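Local structure of histidinol-phosphatase (Bordetella pertussis, 3FVV) at residues D21-W24 and A25-L28; H81-F84 and M85-I89. The protein probably hydrolyses L-histidinol phosphate to L-histidinol and phosphate, as a magnesium-dependent member of the SerB family of HAD-like hydrolases. All coordinates share one frame; numbering follows the deposited sequence.

In the fold
Interactions 1 and 2 are single-helix contacts on two packed helices, 20-30 and 74-89; the centres of the two interactions lie about 11 Å apart. Both helices fall in the helical region inserted between strands 5-9 and 110-115 of the HAD-like fold, consistent with a cap over the active site. Aromatic rings join them: W24 meets F84 edge-to-face and also meets H81, and F27 meets F84 with planes at about 55°. F27 CZ packs 3.5 Å from E83 OE2. The F84 ring also touches the backbone, CE1 lying 3.6 Å from W24 N. In interaction 1 the D21 side chain lies about 6 Å from a bound sulfate, probably from the crystallisation liquor, which may mark a pocket.

Interaction 1 (D21-W24 and A25-L28); sequences DYQW and ADFL
W24 lays its indole against L28 and F27, the residues one helical turn further along helix 20-30. This helix belongs to the part of the HAD-like fold inserted after the first strand, 5-9. The W24 chi1 of 172° places CG anti to the backbone N and sends the ring along the helix side toward these two partners. Followed outward, CB sits beside A25 N merely because the chain continues there. Farther out, the indole divides its contacts. CE3, on the six-membered ring, meets F27 CD2 at 3.9 Å, and CZ3 reaches CD2 and CE2 of the same phenyl. The two rings lie nearly parallel, with planes at 11°, but are so far slid apart that they scarcely overlap. L28 instead covers a face: its CD1 stands over the five-membered ring, 4.0 Å from the centroid, in a CH-pi contact. This methyl comes nearest to W24 CE2, at 3.7 Å, and also touches NE1 and CZ2, while L28 CD2 meets CZ2 and reaches CH2 at the far end of the indole. Outside the contact, F120 and V121 of helix 119-128 and L69 of helix 58-70 also pack on W24.

Main-chain i to i+4 bonds hold the turn, among them D26 N to Y22 O at 2.8 Å and L28 N to W24 O. A polar pair occupies another side of the helix. The Y22 ring and the D26 carboxylate lie in almost parallel planes, 8° apart, with Y22 CE2 4.0 Å from D26 CB. D26 also forms salt bridges with R41 and R30, which would be expected to stabilise its negative charge, and the Y22 hydroxyl hydrogen-bonds D45 of helix 37-53. A water joins the two side-chain ends, donating to Y22 OH and, at 2.9 Å, to D26 OD1.

Interaction 2 (H81-F84 and M85-I89); sequences HEEF and MRDVI
V88 and I89 approach the F84 ring from the same side near the C-terminal end of helix 74-89, where a pi-type turn widens the last winding. With chi1 at 175°, F84 projects its ring toward these residues, four and five positions ahead. The I89 chi1 of -61°, with CG1 anti to the carbonyl carbon, sets CG1 over the face of the phenyl, 4.0 Å from its centroid, in a CH-pi contact; chi2, -64°, then turns CD1 to 3.7 Å from F84 CZ. V88 approaches obliquely, its CB 3.8 Å from F84 CE1 and its two methyls at CE1 and CD1. The wide turn brings both residues within range: F84 O accepts from V88 N at 2.9 Å and from I89 N at 3.1 Å.

M85 CG, set by chi1, lies 3.7 Å from H81 NE2; the bend at chi2 places SD obliquely to the imidazole, and that at chi3 turns CE. E83 runs extended past D87, OE2 4.3 Å from D87 OD2; a salt bridge from R33 to E83 OE1 probably eases that like-charge approach.

Helix 20-30 packs against F84, E83 and V88, whereas helix 119-128 covers H81, M85 and I89.

Interaction 1 (D21-W24 and A25-L28)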
# COMPACT_ATOMS: atom_id res chain seq x y z
N ASP A 21 6.22 -0.42 4.39
CA ASP A 21 7.31 0.31 3.68
C ASP A 21 8.48 0.43 4.68
O ASP A 21 9.56 -0.07 4.45
CB ASP A 21 6.75 1.67 3.25
CG ASP A 21 7.40 2.23 1.99
OD1 ASP A 21 8.09 1.53 1.24
OD2 ASP A 21 7.20 3.46 1.78
N TYR A 22 8.20 1.05 5.82
CA TYR A 22 9.18 1.23 6.91
C TYR A 22 9.70 -0.11 7.44
O TYR A 22 10.91 -0.30 7.57
CB TYR A 22 8.58 2.06 8.04
CG TYR A 22 9.64 2.26 9.11
CD1 TYR A 22 10.65 3.21 8.96
CD2 TYR A 22 9.70 1.40 10.20
CE1 TYR A 22 11.68 3.36 9.91
CE2 TYR A 22 10.71 1.53 11.17
CZ TYR A 22 11.70 2.51 11.02
OH TYR A 22 12.71 2.61 11.97
N GLN A 23 8.82 -1.09 7.66
CA GLN A 23 9.27 -2.40 8.21
C GLN A 23 10.24 -3.10 7.21
O GLN A 23 11.24 -3.69 7.60
CB GLN A 23 8.10 -3.29 8.54
CG GLN A 23 7.24 -2.75 9.62
CD GLN A 23 8.02 -2.66 10.93
OE1 GLN A 23 8.91 -3.48 11.20
NE2 GLN A 23 7.67 -1.70 11.73
N TRP A 24 9.97 -2.96 5.93
CA TRP A 24 10.90 -3.49 4.95
C TRP A 24 12.27 -2.80 5.00
O TRP A 24 13.28 -3.52 4.97
CB TRP A 24 10.27 -3.42 3.57
CG TRP A 24 11.13 -3.74 2.37
CD1 TRP A 24 11.49 -2.83 1.43
CD2 TRP A 24 11.80 -4.99 2.00
NE1 TRP A 24 12.26 -3.43 0.47
CE2 TRP A 24 12.47 -4.74 0.79
CE3 TRP A 24 11.84 -6.25 2.52
CZ2 TRP A 24 13.17 -5.73 0.09
CZ3 TRP A 24 12.53 -7.24 1.84
CH2 TRP A 24 13.18 -6.97 0.62
N ALA A 25 12.31 -1.46 5.05
CA ALA A 25 13.57 -0.72 5.21
C ALA A 25 14.29 -1.15 6.46
O ALA A 25 15.52 -1.41 6.49
CB ALA A 25 13.29 0.80 5.29
N ASP A 26 13.52 -1.24 7.54
CA ASP A 26 14.08 -1.60 8.81
C ASP A 26 14.56 -3.04 8.80
O ASP A 26 15.57 -3.36 9.42
CB ASP A 26 13.05 -1.41 9.93
CG ASP A 26 13.66 -1.62 11.28
OD1 ASP A 26 14.66 -0.94 11.58
OD2 ASP A 26 13.17 -2.47 12.01
N PHE A 27 13.84 -3.90 8.10
CA PHE A 27 14.22 -5.30 7.96
C PHE A 27 15.56 -5.42 7.23
O PHE A 27 16.46 -6.17 7.65
CB PHE A 27 13.13 -6.09 7.27
CG PHE A 27 13.57 -7.42 6.74
CD1 PHE A 27 13.45 -8.56 7.53
CD2 PHE A 27 14.07 -7.56 5.47
CE1 PHE A 27 13.83 -9.76 7.08
CE2 PHE A 27 14.46 -8.79 5.03
CZ PHE A 27 14.34 -9.88 5.83
N LEU A 28 15.72 -4.68 6.14
CA LEU A 28 17.00 -4.69 5.40
C LEU A 28 18.13 -4.10 6.27
O LEU A 28 19.25 -4.66 6.31
CB LEU A 28 16.89 -3.95 4.06
CG LEU A 28 15.94 -4.54 3.01
CD1 LEU A 28 15.77 -3.53 1.89
CD2 LEU A 28 16.45 -5.83 2.47
O HOH W 1 15.05 1.61 10.33

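Interaction 2 (H81-F84 and M85-I89)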
# COMPACT_ATOMS: atom_id res chain seq x y z
N HIS A 81 12.94 -10.95 0.58
CA HIS A 81 11.54 -10.64 0.78
C HIS A 81 10.75 -11.84 1.32
O HIS A 81 9.89 -11.68 2.11
CB HIS A 81 10.94 -10.05 -0.48
CG HIS A 81 9.55 -9.56 -0.28
ND1 HIS A 81 9.26 -8.24 0.04
CD2 HIS A 81 8.38 -10.20 -0.29
CE1 HIS A 81 7.96 -8.10 0.18
NE2 HIS A 81 7.40 -9.27 -0.01
N GLU A 82 11.05 -13.05 0.89
CA GLU A 82 10.40 -14.21 1.49
C GLU A 82 10.66 -14.31 2.97
O GLU A 82 9.80 -14.60 3.73
CB GLU A 82 10.82 -15.54 0.82
CG GLU A 82 10.45 -15.66 -0.63
CD GLU A 82 11.19 -16.80 -1.35
OE1 GLU A 82 11.81 -17.64 -0.68
OE2 GLU A 82 11.19 -16.84 -2.60
N GLU A 83 11.87 -14.03 3.39
CA GLU A 83 12.15 -14.05 4.81
C GLU A 83 11.34 -12.96 5.54
O GLU A 83 10.87 -13.18 6.62
CB GLU A 83 13.67 -13.83 4.99
CG GLU A 83 14.13 -13.70 6.44
CD GLU A 83 15.63 -13.25 6.49
OE1 GLU A 83 16.38 -13.58 5.53
OE2 GLU A 83 16.01 -12.53 7.45
N PHE A 84 11.24 -11.78 4.93
CA PHE A 84 10.43 -10.67 5.40
C PHE A 84 8.97 -11.08 5.53
O PHE A 84 8.30 -10.73 6.50
CB PHE A 84 10.59 -9.50 4.43
CG PHE A 84 9.71 -8.29 4.71
CD1 PHE A 84 9.88 -7.55 5.88
CD2 PHE A 84 8.80 -7.87 3.80
CE1 PHE A 84 9.14 -6.44 6.16
CE2 PHE A 84 8.00 -6.70 4.04
CZ PHE A 84 8.18 -5.99 5.21
N MET A 85 8.47 -11.80 4.53
CA MET A 85 7.08 -12.22 4.59
C MET A 85 6.89 -13.15 5.77
O MET A 85 5.98 -12.95 6.56
CB MET A 85 6.62 -12.95 3.33
CG MET A 85 6.33 -12.05 2.16
SD MET A 85 4.93 -10.90 2.35
CE MET A 85 3.60 -12.15 2.26
N ARG A 86 7.81 -14.11 5.91
CA ARG A 86 7.71 -15.14 6.96
C ARG A 86 7.84 -14.57 8.38
O ARG A 86 7.19 -15.06 9.31
CB ARG A 86 8.81 -16.18 6.69
CG ARG A 86 9.12 -17.14 7.76
CD ARG A 86 10.36 -18.12 7.42
NE ARG A 86 10.24 -18.51 6.02
CZ ARG A 86 11.04 -18.14 5.01
NH1 ARG A 86 12.18 -17.47 5.19
NH2 ARG A 86 10.72 -18.51 3.80
N ASP A 87 8.71 -13.58 8.57
CA ASP A 87 9.14 -13.14 9.93
C ASP A 87 8.43 -11.85 10.34
O ASP A 87 8.28 -11.57 11.51
CB ASP A 87 10.66 -12.88 10.00
CG ASP A 87 11.47 -14.15 9.87
OD1 ASP A 87 10.82 -15.20 9.91
OD2 ASP A 87 12.72 -14.10 9.75
N VAL A 88 8.02 -11.03 9.37
CA VAL A 88 7.36 -9.77 9.69
C VAL A 88 5.90 -9.72 9.22
O VAL A 88 5.00 -9.46 9.99
CB VAL A 88 8.15 -8.59 9.08
CG1 VAL A 88 7.46 -7.22 9.46
CG2 VAL A 88 9.57 -8.63 9.53
N ILE A 89 5.64 -9.94 7.95
CA ILE A 89 4.30 -9.68 7.47
C ILE A 89 3.33 -10.76 7.95
O ILE A 89 2.31 -10.44 8.59
CB ILE A 89 4.25 -9.52 5.93
CG1 ILE A 89 5.13 -8.31 5.50
CG2 ILE A 89 2.82 -9.33 5.45
CD1 ILE A 89 4.67 -6.91 6.00